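Local coordinates for putative fimbrial subunit (PDB 4HSQ), which is the major shaft subunit of a surface pilus, probably used in cell adhesion, here as two Ig-like domains, one crosslinked by an isopeptide bond, the other binding calcium, at residues T115-N120 with V143-K148; G147-V152 with D203-T208; T208-G213 with F246-I251. One frame throughout, in Å; residues are numbered along the deposited sequence.

Interaction 1. Residues T115-N120 with V143-K148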
ATOM      1  N   THR A 115      12.357   3.157  -0.532  1.00 14.95           N
ATOM      2  CA  THR A 115      11.998   3.496   0.848  1.00 14.69           C
ATOM      3  C   THR A 115      10.793   2.646   1.202  1.00 16.97           C
ATOM      4  O   THR A 115       9.944   2.399   0.333  1.00 15.06           O
ATOM      5  CB  THR A 115      11.683   5.018   1.036  1.00 21.62           C
ATOM      6  OG1 THR A 115      10.587   5.391   0.188  1.00 20.41           O
ATOM      7  CG2 THR A 115      12.910   5.938   0.807  1.00 22.03           C
ATOM      8  N   THR A 116      10.642   2.306   2.470  1.00 13.42           N
ATOM      9  CA  THR A 116       9.416   1.607   2.868  1.00 12.06           C
ATOM     10  C   THR A 116       8.270   2.598   2.801  1.00 15.03           C
ATOM     11  O   THR A 116       7.180   2.221   2.383  1.00 15.49           O
ATOM     12  CB  THR A 116       9.543   1.002   4.268  1.00 15.21           C
ATOM     13  OG1 THR A 116       9.848   2.051   5.192  1.00 17.23           O
ATOM     14  CG2 THR A 116      10.616  -0.098   4.337  1.00 13.32           C
ATOM     15  N   GLU A 117       8.526   3.891   3.154  1.00 13.01           N
ATOM     16  CA  GLU A 117       7.455   4.890   3.128  1.00 13.36           C
ATOM     17  C   GLU A 117       7.047   5.294   1.725  1.00 16.22           C
ATOM     18  O   GLU A 117       7.874   5.382   0.834  1.00 14.11           O
ATOM     19  CB  GLU A 117       7.810   6.162   3.929  1.00 15.52           C
ATOM     20  CG  GLU A 117       8.870   7.057   3.304  1.00 22.51           C
ATOM     21  CD  GLU A 117       9.080   8.389   3.995  1.00 33.10           C
ATOM     22  OE1 GLU A 117       8.421   8.651   5.026  1.00 26.63           O
ATOM     23  OE2 GLU A 117       9.919   9.175   3.502  1.00 31.14           O
ATOM     24  N   LEU A 118       5.750   5.538   1.548  1.00 12.53           N
ATOM     25  CA  LEU A 118       5.203   6.082   0.311  1.00 12.26           C
ATOM     26  C   LEU A 118       4.218   7.137   0.772  1.00 15.48           C
ATOM     27  O   LEU A 118       3.215   6.817   1.417  1.00 13.14           O
ATOM     28  CB  LEU A 118       4.560   4.981  -0.574  1.00 12.09           C
ATOM     29  CG  LEU A 118       4.067   5.424  -1.961  1.00 14.40           C
ATOM     30  CD1 LEU A 118       4.043   4.229  -2.927  1.00 12.88           C
ATOM     31  CD2 LEU A 118       2.664   6.055  -1.864  1.00 17.64           C
ATOM     32  N   LYS A 119       4.539   8.395   0.490  1.00 13.59           N
ATOM     33  CA  LYS A 119       3.738   9.525   0.936  1.00 14.56           C
ATOM     34  C   LYS A 119       2.739   9.977  -0.092  1.00 17.01           C
ATOM     35  O   LYS A 119       2.960   9.830  -1.285  1.00 14.84           O
ATOM     36  CB  LYS A 119       4.661  10.708   1.295  1.00 17.55           C
ATOM     37  CG  LYS A 119       5.657  10.321   2.411  1.00 25.67           C
ATOM     38  CD  LYS A 119       6.595  11.465   2.820  1.00 25.13           C
ATOM     39  CE  LYS A 119       7.600  11.817   1.769  1.00 24.84           C
ATOM     40  NZ  LYS A 119       8.728  12.597   2.349  1.00 22.44           N
ATOM     41  N   ASN A 120       1.656  10.592   0.384  1.00 14.62           N
ATOM     42  CA  ASN A 120       0.683  11.167  -0.510  1.00 14.49           C
ATOM     43  C   ASN A 120       0.146  12.454   0.073  1.00 17.75           C
ATOM     44  O   ASN A 120      -0.109  12.540   1.266  1.00 15.97           O
ATOM     45  CB  ASN A 120      -0.485  10.208  -0.845  1.00 12.94           C
ATOM     46  CG  ASN A 120      -1.372  10.823  -1.906  1.00 14.80           C
ATOM     47  OD1 ASN A 120      -0.927  11.029  -3.037  1.00 17.59           O
ATOM     48  N   VAL A 143       0.965   8.562   4.931  1.00 14.21           N
ATOM     49  CA  VAL A 143       2.060   7.677   4.569  1.00 14.46           C
ATOM     50  C   VAL A 143       1.577   6.240   4.632  1.00 15.25           C
ATOM     51  O   VAL A 143       0.815   5.874   5.527  1.00 15.11           O
ATOM     52  CB  VAL A 143       3.302   7.917   5.491  1.00 18.41           C
ATOM     53  CG1 VAL A 143       4.526   7.191   4.965  1.00 18.83           C
ATOM     54  CG2 VAL A 143       3.616   9.411   5.648  1.00 18.89           C
ATOM     55  N   THR A 144       2.088   5.426   3.707  1.00 11.31           N
ATOM     56  CA  THR A 144       1.836   3.978   3.608  1.00 11.53           C
ATOM     57  C   THR A 144       3.185   3.303   3.557  1.00 13.96           C
ATOM     58  O   THR A 144       4.017   3.685   2.733  1.00 15.00           O
ATOM     59  CB  THR A 144       1.013   3.682   2.341  1.00 14.99           C
ATOM     60  OG1 THR A 144      -0.212   4.421   2.416  1.00 15.35           O
ATOM     61  CG2 THR A 144       0.726   2.196   2.173  1.00 13.59           C
ATOM     62  N   TYR A 145       3.379   2.250   4.356  1.00 10.74           N
ATOM     63  CA  TYR A 145       4.665   1.557   4.399  1.00 10.38           C
ATOM     64  C   TYR A 145       4.578   0.116   3.951  1.00 14.68           C
ATOM     65  O   TYR A 145       3.718  -0.637   4.420  1.00 13.61           O
ATOM     66  CB  TYR A 145       5.230   1.545   5.825  1.00 10.41           C
ATOM     67  CG  TYR A 145       5.537   2.891   6.426  1.00 13.66           C
ATOM     68  CD1 TYR A 145       6.827   3.423   6.380  1.00 14.67           C
ATOM     69  CD2 TYR A 145       4.544   3.637   7.053  1.00 14.30           C
ATOM     70  CE1 TYR A 145       7.132   4.642   7.007  1.00 15.12           C
ATOM     71  CE2 TYR A 145       4.842   4.847   7.696  1.00 13.61           C
ATOM     72  CZ  TYR A 145       6.132   5.351   7.649  1.00 21.38           C
ATOM     73  OH  TYR A 145       6.406   6.552   8.252  1.00 19.83           O
ATOM     74  N   HIS A 146       5.514  -0.278   3.098  1.00 12.30           N
ATOM     75  CA  HIS A 146       5.653  -1.657   2.622  1.00 11.03           C
ATOM     76  C   HIS A 146       7.091  -2.026   2.677  1.00 15.12           C
ATOM     77  O   HIS A 146       7.928  -1.166   2.443  1.00 14.48           O
ATOM     78  CB  HIS A 146       5.120  -1.848   1.186  1.00 10.68           C
ATOM     79  CG  HIS A 146       3.619  -1.790   1.065  1.00 12.56           C
ATOM     80  ND1 HIS A 146       2.951  -0.583   1.004  1.00 13.53           N
ATOM     81  CD2 HIS A 146       2.713  -2.799   0.969  1.00 12.55           C
ATOM     82  CE1 HIS A 146       1.668  -0.887   0.886  1.00 12.86           C
ATOM     83  NE2 HIS A 146       1.479  -2.211   0.863  1.00 12.86           N
ATOM     84  N   GLY A 147       7.385  -3.306   2.866  1.00 11.07           N
ATOM     85  CA  GLY A 147       8.773  -3.752   2.878  1.00  9.85           C
ATOM     86  C   GLY A 147       8.929  -5.046   2.130  1.00 12.18           C
ATOM     87  O   GLY A 147       7.942  -5.716   1.807  1.00 11.08           O
ATOM     88  N   LYS A 148      10.160  -5.379   1.813  1.00 10.08           N
ATOM     89  CA  LYS A 148      10.442  -6.660   1.150  1.00  9.33           C
ATOM     90  C   LYS A 148      10.722  -7.740   2.181  1.00 14.78           C
ATOM     91  O   LYS A 148      11.304  -7.467   3.223  1.00 14.57           O
ATOM     92  CB  LYS A 148      11.641  -6.521   0.225  1.00 10.75           C
ATOM     93  CG  LYS A 148      11.355  -5.573  -0.916  1.00 13.03           C
ATOM     94  CD  LYS A 148      12.399  -5.756  -2.022  1.00 23.62           C
ATOM     95  CE  LYS A 148      13.068  -4.467  -2.396  1.00 43.60           C
ATOM     96  NZ  LYS A 148      14.220  -4.715  -3.302  1.00 53.37           N
TER
HETATM   97  O   HOH W   1       8.628   7.727   7.509  1.00 24.21           O
HETATM   98  O   HOH W   2       0.296   6.861   1.322  1.00 13.64           O

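Interaction 2. Residues G147-V152 with D203-T208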
ATOM      1  N   GLY A 147       7.385  -3.306   2.866  1.00 11.07           N
ATOM      2  CA  GLY A 147       8.773  -3.752   2.878  1.00  9.85           C
ATOM      3  C   GLY A 147       8.929  -5.046   2.130  1.00 12.18           C
ATOM      4  O   GLY A 147       7.942  -5.716   1.807  1.00 11.08           O
ATOM      5  N   LYS A 148      10.160  -5.379   1.813  1.00 10.08           N
ATOM      6  CA  LYS A 148      10.442  -6.660   1.150  1.00  9.33           C
ATOM      7  C   LYS A 148      10.722  -7.740   2.181  1.00 14.78           C
ATOM      8  O   LYS A 148      11.304  -7.467   3.223  1.00 14.57           O
ATOM      9  CB  LYS A 148      11.641  -6.521   0.225  1.00 10.75           C
ATOM     10  CG  LYS A 148      11.355  -5.573  -0.916  1.00 13.03           C
ATOM     11  CD  LYS A 148      12.399  -5.756  -2.022  1.00 23.62           C
ATOM     12  CE  LYS A 148      13.068  -4.467  -2.396  1.00 43.60           C
ATOM     13  NZ  LYS A 148      14.220  -4.715  -3.302  1.00 53.37           N
ATOM     14  N   LEU A 149      10.319  -8.971   1.876  1.00 12.05           N
ATOM     15  CA  LEU A 149      10.574 -10.097   2.731  1.00 12.68           C
ATOM     16  C   LEU A 149      11.462 -11.078   1.968  1.00 18.79           C
ATOM     17  O   LEU A 149      11.009 -11.693   1.008  1.00 18.01           O
ATOM     18  CB  LEU A 149       9.277 -10.769   3.234  1.00 12.40           C
ATOM     19  CG  LEU A 149       9.500 -12.058   4.061  1.00 16.03           C
ATOM     20  CD1 LEU A 149      10.327 -11.773   5.339  1.00 14.21           C
ATOM     21  CD2 LEU A 149       8.185 -12.721   4.397  1.00 17.53           C
ATOM     22  N   LYS A 150      12.729 -11.189   2.388  1.00 14.98           N
ATOM     23  CA  LYS A 150      13.676 -12.105   1.760  1.00 14.87           C
ATOM     24  C   LYS A 150      13.820 -13.327   2.648  1.00 18.42           C
ATOM     25  O   LYS A 150      14.083 -13.202   3.849  1.00 17.42           O
ATOM     26  CB  LYS A 150      15.037 -11.396   1.568  1.00 16.10           C
ATOM     27  CG  LYS A 150      16.132 -12.272   1.001  1.00 17.37           C
ATOM     28  CD  LYS A 150      17.445 -11.491   0.884  1.00 16.74           C
ATOM     29  CE  LYS A 150      18.522 -12.419   0.370  1.00 29.34           C
ATOM     30  NZ  LYS A 150      19.740 -11.694  -0.059  1.00 41.70           N
ATOM     31  N   VAL A 151      13.672 -14.509   2.060  1.00 15.87           N
ATOM     32  CA  VAL A 151      13.823 -15.756   2.785  1.00 16.47           C
ATOM     33  C   VAL A 151      15.102 -16.444   2.324  1.00 21.06           C
ATOM     34  O   VAL A 151      15.333 -16.532   1.128  1.00 18.52           O
ATOM     35  CB  VAL A 151      12.573 -16.652   2.613  1.00 21.12           C
ATOM     36  CG1 VAL A 151      12.795 -18.047   3.193  1.00 21.14           C
ATOM     37  CG2 VAL A 151      11.365 -15.990   3.267  1.00 21.50           C
ATOM     38  N   VAL A 152      15.947 -16.885   3.266  1.00 19.12           N
ATOM     39  CA  VAL A 152      17.174 -17.592   2.878  1.00 20.16           C
ATOM     40  C   VAL A 152      17.103 -18.991   3.511  1.00 21.93           C
ATOM     41  O   VAL A 152      16.926 -19.116   4.716  1.00 21.42           O
ATOM     42  CB  VAL A 152      18.494 -16.818   3.142  1.00 25.42           C
ATOM     43  CG1 VAL A 152      18.501 -16.144   4.495  1.00 26.86           C
ATOM     44  CG2 VAL A 152      19.741 -17.692   2.933  1.00 24.80           C
ATOM     45  N   ASP A 203       8.364  -9.021  -2.874  1.00 14.14           N
ATOM     46  CA  ASP A 203       8.266  -7.573  -3.025  1.00 14.00           C
ATOM     47  C   ASP A 203       6.765  -7.254  -3.294  1.00 19.93           C
ATOM     48  O   ASP A 203       6.288  -7.382  -4.429  1.00 19.96           O
ATOM     49  CB  ASP A 203       9.202  -7.083  -4.152  1.00 15.17           C
ATOM     50  CG  ASP A 203       9.237  -5.567  -4.335  1.00 20.58           C
ATOM     51  OD1 ASP A 203       8.410  -4.873  -3.715  1.00 19.93           O
ATOM     52  OD2 ASP A 203      10.109  -5.081  -5.068  1.00 24.06           O
ATOM     53  N   GLY A 204       5.982  -6.993  -2.250  1.00 15.02           N
ATOM     54  CA  GLY A 204       6.375  -6.736  -0.869  1.00 13.08           C
ATOM     55  C   GLY A 204       5.132  -6.741  -0.027  1.00 14.73           C
ATOM     56  O   GLY A 204       4.026  -6.916  -0.552  1.00 14.20           O
ATOM     57  N   LEU A 205       5.291  -6.530   1.281  1.00 11.57           N
ATOM     58  CA  LEU A 205       4.183  -6.653   2.197  1.00 11.66           C
ATOM     59  C   LEU A 205       3.939  -5.390   2.971  1.00 14.39           C
ATOM     60  O   LEU A 205       4.875  -4.653   3.261  1.00 12.98           O
ATOM     61  CB  LEU A 205       4.455  -7.806   3.193  1.00 12.15           C
ATOM     62  CG  LEU A 205       4.811  -9.176   2.597  1.00 15.80           C
ATOM     63  CD1 LEU A 205       5.218 -10.159   3.709  1.00 15.08           C
ATOM     64  CD2 LEU A 205       3.641  -9.721   1.752  1.00 16.64           C
ATOM     65  N   HIS A 206       2.678  -5.178   3.371  1.00 10.14           N
ATOM     66  CA  HIS A 206       2.302  -4.042   4.215  1.00  8.98           C
ATOM     67  C   HIS A 206       2.897  -4.253   5.600  1.00 13.10           C
ATOM     68  O   HIS A 206       2.806  -5.359   6.162  1.00 13.87           O
ATOM     69  CB  HIS A 206       0.777  -3.981   4.311  1.00 10.24           C
ATOM     70  CG  HIS A 206       0.224  -2.680   4.787  1.00 14.11           C
ATOM     71  ND1 HIS A 206       0.507  -2.184   6.054  1.00 16.24           N
ATOM     72  CD2 HIS A 206      -0.658  -1.856   4.184  1.00 16.51           C
ATOM     73  CE1 HIS A 206      -0.211  -1.074   6.176  1.00 15.37           C
ATOM     74  NE2 HIS A 206      -0.939  -0.843   5.087  1.00 16.31           N
ATOM     75  N   VAL A 207       3.524  -3.216   6.146  1.00 12.09           N
ATOM     76  CA  VAL A 207       4.067  -3.314   7.520  1.00 10.98           C
ATOM     77  C   VAL A 207       2.913  -3.514   8.504  1.00 14.96           C
ATOM     78  O   VAL A 207       1.785  -3.045   8.267  1.00 12.44           O
ATOM     79  CB  VAL A 207       4.934  -2.108   7.941  1.00 13.36           C
ATOM     80  CG1 VAL A 207       6.044  -1.843   6.911  1.00 12.59           C
ATOM     81  CG2 VAL A 207       4.079  -0.840   8.199  1.00 12.80           C
ATOM     82  N   THR A 208       3.203  -4.178   9.630  1.00 14.35           N
ATOM     83  CA  THR A 208       2.152  -4.462  10.615  1.00 15.59           C
ATOM     84  C   THR A 208       1.917  -3.357  11.649  1.00 19.23           C
ATOM     85  O   THR A 208       0.869  -3.364  12.286  1.00 19.95           O
ATOM     86  CB  THR A 208       2.503  -5.752  11.375  1.00 17.65           C
ATOM     87  OG1 THR A 208       3.759  -5.565  12.058  1.00 15.05           O
ATOM     88  CG2 THR A 208       2.607  -6.956  10.446  1.00 16.56           C
TER

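Interaction 3. Residues T208-G213 with F246-I251. With CA (calcium ion), chain B.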
ATOM      1  N   THR A 208       3.203  -4.178   9.630  1.00 14.35           N
ATOM      2  CA  THR A 208       2.152  -4.462  10.615  1.00 15.59           C
ATOM      3  C   THR A 208       1.917  -3.357  11.649  1.00 19.23           C
ATOM      4  O   THR A 208       0.869  -3.364  12.286  1.00 19.95           O
ATOM      5  CB  THR A 208       2.503  -5.752  11.375  1.00 17.65           C
ATOM      6  OG1 THR A 208       3.759  -5.565  12.058  1.00 15.05           O
ATOM      7  CG2 THR A 208       2.607  -6.956  10.446  1.00 16.56           C
ATOM      8  N   ASP A 209       2.865  -2.435  11.844  1.00 15.10           N
ATOM      9  CA  ASP A 209       2.790  -1.456  12.951  1.00 14.99           C
ATOM     10  C   ASP A 209       2.234  -0.085  12.565  1.00 18.57           C
ATOM     11  O   ASP A 209       2.175   0.816  13.391  1.00 17.04           O
ATOM     12  CB  ASP A 209       4.205  -1.295  13.579  1.00 16.67           C
ATOM     13  CG  ASP A 209       5.236  -0.764  12.609  1.00 21.20           C
ATOM     14  OD1 ASP A 209       5.325  -1.304  11.481  1.00 17.59           O
ATOM     15  OD2 ASP A 209       5.909   0.226  12.948  1.00 20.13           O
ATOM     16  N   PHE A 210       1.856   0.096  11.296  1.00 15.50           N
ATOM     17  CA  PHE A 210       1.362   1.382  10.820  1.00 14.51           C
ATOM     18  C   PHE A 210       0.443   1.097   9.673  1.00 17.47           C
ATOM     19  O   PHE A 210       0.835   0.396   8.731  1.00 14.55           O
ATOM     20  CB  PHE A 210       2.534   2.250  10.405  1.00 15.79           C
ATOM     21  CG  PHE A 210       2.217   3.707  10.240  1.00 16.47           C
ATOM     22  CD1 PHE A 210       1.702   4.190   9.042  1.00 15.82           C
ATOM     23  CD2 PHE A 210       2.498   4.619  11.260  1.00 18.97           C
ATOM     24  CE1 PHE A 210       1.433   5.546   8.876  1.00 16.57           C
ATOM     25  CE2 PHE A 210       2.251   5.981  11.084  1.00 21.24           C
ATOM     26  CZ  PHE A 210       1.728   6.434   9.887  1.00 19.47           C
ATOM     27  N   GLU A 211      -0.785   1.596   9.761  1.00 14.07           N
ATOM     28  CA  GLU A 211      -1.773   1.338   8.713  1.00 14.46           C
ATOM     29  C   GLU A 211      -2.844   2.401   8.713  1.00 17.88           C
ATOM     30  O   GLU A 211      -3.123   3.038   9.749  1.00 15.45           O
ATOM     31  CB  GLU A 211      -2.389  -0.072   8.837  1.00 16.08           C
ATOM     32  CG  GLU A 211      -3.369  -0.244   9.978  1.00 20.68           C
ATOM     33  CD  GLU A 211      -3.549  -1.674  10.435  1.00 42.49           C
ATOM     34  OE1 GLU A 211      -3.033  -2.598   9.760  1.00 28.73           O
ATOM     35  OE2 GLU A 211      -4.221  -1.868  11.472  1.00 31.97           O
ATOM     36  N   ASP A 212      -3.432   2.627   7.514  1.00 13.36           N
ATOM     37  CA  ASP A 212      -4.481   3.648   7.338  1.00 12.71           C
ATOM     38  C   ASP A 212      -4.008   5.052   7.805  1.00 16.46           C
ATOM     39  O   ASP A 212      -4.806   5.860   8.293  1.00 16.86           O
ATOM     40  CB  ASP A 212      -5.805   3.236   8.041  1.00 13.67           C
ATOM     41  CG  ASP A 212      -6.407   1.927   7.549  1.00 21.96           C
ATOM     42  OD1 ASP A 212      -6.063   1.491   6.410  1.00 17.93           O
ATOM     43  OD2 ASP A 212      -7.233   1.345   8.286  1.00 20.97           O
ATOM     44  N   GLY A 213      -2.728   5.341   7.589  1.00 12.16           N
ATOM     45  CA  GLY A 213      -2.146   6.636   7.871  1.00 11.16           C
ATOM     46  C   GLY A 213      -1.768   6.924   9.312  1.00 17.77           C
ATOM     47  O   GLY A 213      -1.330   8.034   9.611  1.00 18.13           O
ATOM     48  N   PHE A 246       6.974  -8.067  11.132  1.00 14.59           N
ATOM     49  CA  PHE A 246       7.193  -7.220   9.959  1.00 13.17           C
ATOM     50  C   PHE A 246       6.843  -5.745  10.213  1.00 14.52           C
ATOM     51  O   PHE A 246       5.982  -5.157   9.576  1.00 13.96           O
ATOM     52  CB  PHE A 246       6.411  -7.819   8.791  1.00 13.55           C
ATOM     53  CG  PHE A 246       6.973  -7.480   7.440  1.00 13.15           C
ATOM     54  CD1 PHE A 246       8.190  -8.012   7.020  1.00 14.59           C
ATOM     55  CD2 PHE A 246       6.295  -6.619   6.588  1.00 14.32           C
ATOM     56  CE1 PHE A 246       8.709  -7.698   5.755  1.00 15.78           C
ATOM     57  CE2 PHE A 246       6.821  -6.296   5.342  1.00 17.06           C
ATOM     58  CZ  PHE A 246       8.000  -6.863   4.921  1.00 15.93           C
ATOM     59  N   THR A 247       7.616  -5.128  11.097  1.00 13.12           N
ATOM     60  CA  THR A 247       7.451  -3.725  11.487  1.00 12.52           C
ATOM     61  C   THR A 247       8.478  -2.838  10.790  1.00 13.97           C
ATOM     62  O   THR A 247       9.540  -3.312  10.383  1.00 14.33           O
ATOM     63  CB  THR A 247       7.564  -3.567  13.005  1.00 19.23           C
ATOM     64  OG1 THR A 247       8.920  -3.838  13.383  1.00 16.83           O
ATOM     65  CG2 THR A 247       6.576  -4.477  13.766  1.00 17.72           C
ATOM     66  N   ARG A 248       8.164  -1.552  10.663  1.00 12.57           N
ATOM     67  CA  ARG A 248       9.099  -0.568  10.106  1.00 12.22           C
ATOM     68  C   ARG A 248      10.499  -0.665  10.747  1.00 17.21           C
ATOM     69  O   ARG A 248      11.511  -0.684  10.031  1.00 15.56           O
ATOM     70  CB  ARG A 248       8.550   0.854  10.325  1.00 13.49           C
ATOM     71  CG  ARG A 248       7.340   1.199   9.438  1.00 17.70           C
ATOM     72  CD  ARG A 248       6.772   2.553   9.798  1.00 18.21           C
ATOM     73  NE  ARG A 248       6.263   2.610  11.168  1.00 23.20           N
ATOM     74  CZ  ARG A 248       5.975   3.741  11.804  1.00 31.61           C
ATOM     75  NH1 ARG A 248       6.118   4.911  11.191  1.00 20.57           N
ATOM     76  NH2 ARG A 248       5.557   3.713  13.057  1.00 23.58           N
ATOM     77  N   ALA A 249      10.556  -0.711  12.094  1.00 16.43           N
ATOM     78  CA  ALA A 249      11.819  -0.765  12.844  1.00 16.44           C
ATOM     79  C   ALA A 249      12.593  -2.051  12.551  1.00 16.94           C
ATOM     80  O   ALA A 249      13.819  -1.977  12.315  1.00 15.50           O
ATOM     81  CB  ALA A 249      11.559  -0.632  14.332  1.00 17.46           C
ATOM     82  N   LYS A 250      11.902  -3.207  12.500  1.00 11.90           N
ATOM     83  CA  LYS A 250      12.584  -4.480  12.191  1.00 12.90           C
ATOM     84  C   LYS A 250      13.117  -4.517  10.748  1.00 15.06           C
ATOM     85  O   LYS A 250      14.231  -4.965  10.513  1.00 16.65           O
ATOM     86  CB  LYS A 250      11.678  -5.701  12.430  1.00 16.54           C
ATOM     87  CG  LYS A 250      11.462  -6.016  13.917  1.00 29.41           C
ATOM     88  CD  LYS A 250      12.610  -6.826  14.537  1.00 38.63           C
ATOM     89  CE  LYS A 250      12.391  -7.114  16.006  1.00 45.53           C
ATOM     90  NZ  LYS A 250      11.289  -8.090  16.231  1.00 56.20           N
ATOM     91  N   ILE A 251      12.355  -3.991   9.814  1.00 12.04           N
ATOM     92  CA  ILE A 251      12.742  -3.965   8.387  1.00 11.63           C
ATOM     93  C   ILE A 251      13.950  -3.050   8.188  1.00 13.87           C
ATOM     94  O   ILE A 251      14.877  -3.396   7.454  1.00 13.97           O
ATOM     95  CB  ILE A 251      11.542  -3.501   7.537  1.00 13.16           C
ATOM     96  CG1 ILE A 251      10.394  -4.524   7.591  1.00 12.98           C
ATOM     97  CG2 ILE A 251      11.964  -3.165   6.077  1.00 11.71           C
ATOM     98  CD1 ILE A 251       9.040  -3.974   7.117  1.00 13.18           C
TER
HETATM   99 CA    CA B 501      16.556  -4.808   6.843  1.00 16.75          CA
HETATM  100  O   HOH W   3       4.410  -7.889  13.232  1.00 19.55           O
HETATM  101  O   HOH W   4       8.285  -0.015  13.929  1.00 16.53           O
HETATM  102  O   HOH W   5      15.718  -6.189   8.723  1.00 17.62           O

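Interaction 1. Residues T115-N120 with V143-K148
Residues 117-120 and 143-148 run antiparallel as neighbouring strands, their N-to-C directions 158° apart, with Leu118 and Thr144 as the hydrogen-bonded pair between the non-hydrogen-bonded pairs Glu117-Tyr145 and Lys119-Val143. The central pair is tied twice: Leu118 N gives its hydrogen to Thr144 O at 2.8 Å, and Thr144 N returns one to Leu118 O at 2.9 Å. Where the first strand begins, Thr116 O receives His146 N at 3.1 Å from above the carbonyl plane.

On the face of Glu117, Lys119, Val143 and Tyr145, the tyrosine ring is the centrepiece. With CG anti to its own carbonyl carbon (chi1 -62°), it crosses the start of the other strand obliquely. Thr116 OG1 meets the ring edge in plane, 3.5 Å from Tyr145 CD1, while Val143 CG1 lies over one ring face, offset toward the rim. Glu117 CB touches both residues, 3.5 Å from Tyr145 CE1 and 3.6 Å from Val143 CG1. The Glu117 chain extends beyond CG (chi2 172°), so that Glu117 OE1 accepts from a water that also bonds Tyr145 OH, at 2.6 Å, and the phenol and carboxylate are thus joined indirectly. Lys119 CG lies alongside Val143 CG2.

On the other face a second water donates to both Leu118 O and Thr144 OG1, a hydroxyl that Asp12 also engages, and Leu118 packs on Tyr21 and Tyr23. Asn120, two residues beyond Leu118, carries a covalent link from its CG to Lys8 NZ. An Asn-Lys isopeptide bond joining strands of a beta-sandwich is the hallmark of Cna-type pilin domains; the contact lies in what is evidently such a domain, D2 of SpaD, and its second strand continues into the next.

Interaction 2. Residues G147-V152 with D203-T208
Backbone hydrogen bonds supply the core of this contact, and between these segments they are confined to one antiparallel pair. Gly147 N donates to Leu205 O at 2.9 Å, in the carbonyl plane, and Leu205 N donates to Gly147 O at 2.8 Å, nearly along the C=O axis. The two short strands run at 117° to each other, so the pairing is brief, although a backbone bond between Leu149 and Ile202 continues it. The peptide bond entering Gly204 is cis, and with no side chain there Gly204 CA can sit 3.3 Å from Gly147 O.

Among the charged groups, the aliphatic part of Lys148 runs alongside the Asp203 carboxylate, Lys148 CD lying 3.9 Å from Asp203 OD2. Lys148 NZ stays 4.5 Å from Asp203 OD2, beyond a salt bridge; Asp203 OD1 instead accepts from the backbone N of Val112. Beside the contact, His206 ND1 donates to Val207 O at 2.7 Å, within the ring plane, while His206 NE2 bonds Asp12.

Apolar contact is small but buried. Leu149 CD2 reaches Leu205 CD1 at 4.0 Å, the two chains crossing obliquely, and Leu225, Phe223 and Phe246 pack around them.

The chemistry implies that these segments are joined chiefly by two main-chain bonds and a pair of buried leucines, with the Lys148-Asp203 attraction at most a weak, longer-range one.

Interaction 3. Residues T208-G213 with F246-I251
The N-capped start of the short helix 248-252, whose Ile251 carbonyl helps bind calcium, is also gripped by an aspartate. Thr247 is the N-cap: its OG1, held between the backbone N and carbonyl carbon (chi1 68°), accepts from Lys250 N at 3.2 Å. Asp209 adds a second acceptor from the loop ahead of strand 210-211. Its OD1 takes Arg248 N at 3.0 Å, and OD2 takes Arg248 NE, also at 3.0 Å, in a nearly straight salt bridge lying in the guanidinium plane; both donors approach from above the carboxylate plane. A water donating to OD2 accepts from Ala249 N, so this one carboxylate serves two successive amides of the helix start, one of them through water. Such an arrangement probably stabilises its negative charge.

Bent at chi3 (-63°), Arg248 lays one guanidinium face against Phe210, whose CD2 is 3.6 Å from Arg248 CZ; ring and guanidinium planes are tilted by 40°. Just before the helix, Phe246 O accepts from Thr208 N at 2.9 Å. Within the second segment, Ile251 CD1 sits over the centre of the Phe246 ring, and Ile251 O binds calcium at 2.3 Å.

Arg248 has a second salt bridge, to Glu215 of strand 214-215, and a cation-pi contact with Tyr145 of strand 142-155. Phe246 packs on Leu205 and Leu265, setting the helix beside strands 199-206 and 264-271.

In the fold
Strand 142-155 is the common thread: interactions 1 and 2 share Gly147 and Lys148 on it, and their centres lie 12 Å apart. It leads from the isopeptide-bearing D2 domain into the prealbumin-like D3 domain, and a probable bond from Val207 N to Tyr145 O (3.1 Å) adds a further tie between interactions 1 and 2. Interaction 3 follows from interaction 2 through Thr208 and returns to the same strand: Phe246 CZ rests 3.3 Å from Gly147 O, and Arg248 NH1 is 3.4 Å from Tyr145 OH. The calcium, bound by Ile251 O of interaction 3, a water, Glu253, Asp260, Asp261 and Thr264, lies about 8 Å from the nearest side-chain atoms of Thr116 and Lys148, close to where the domains join.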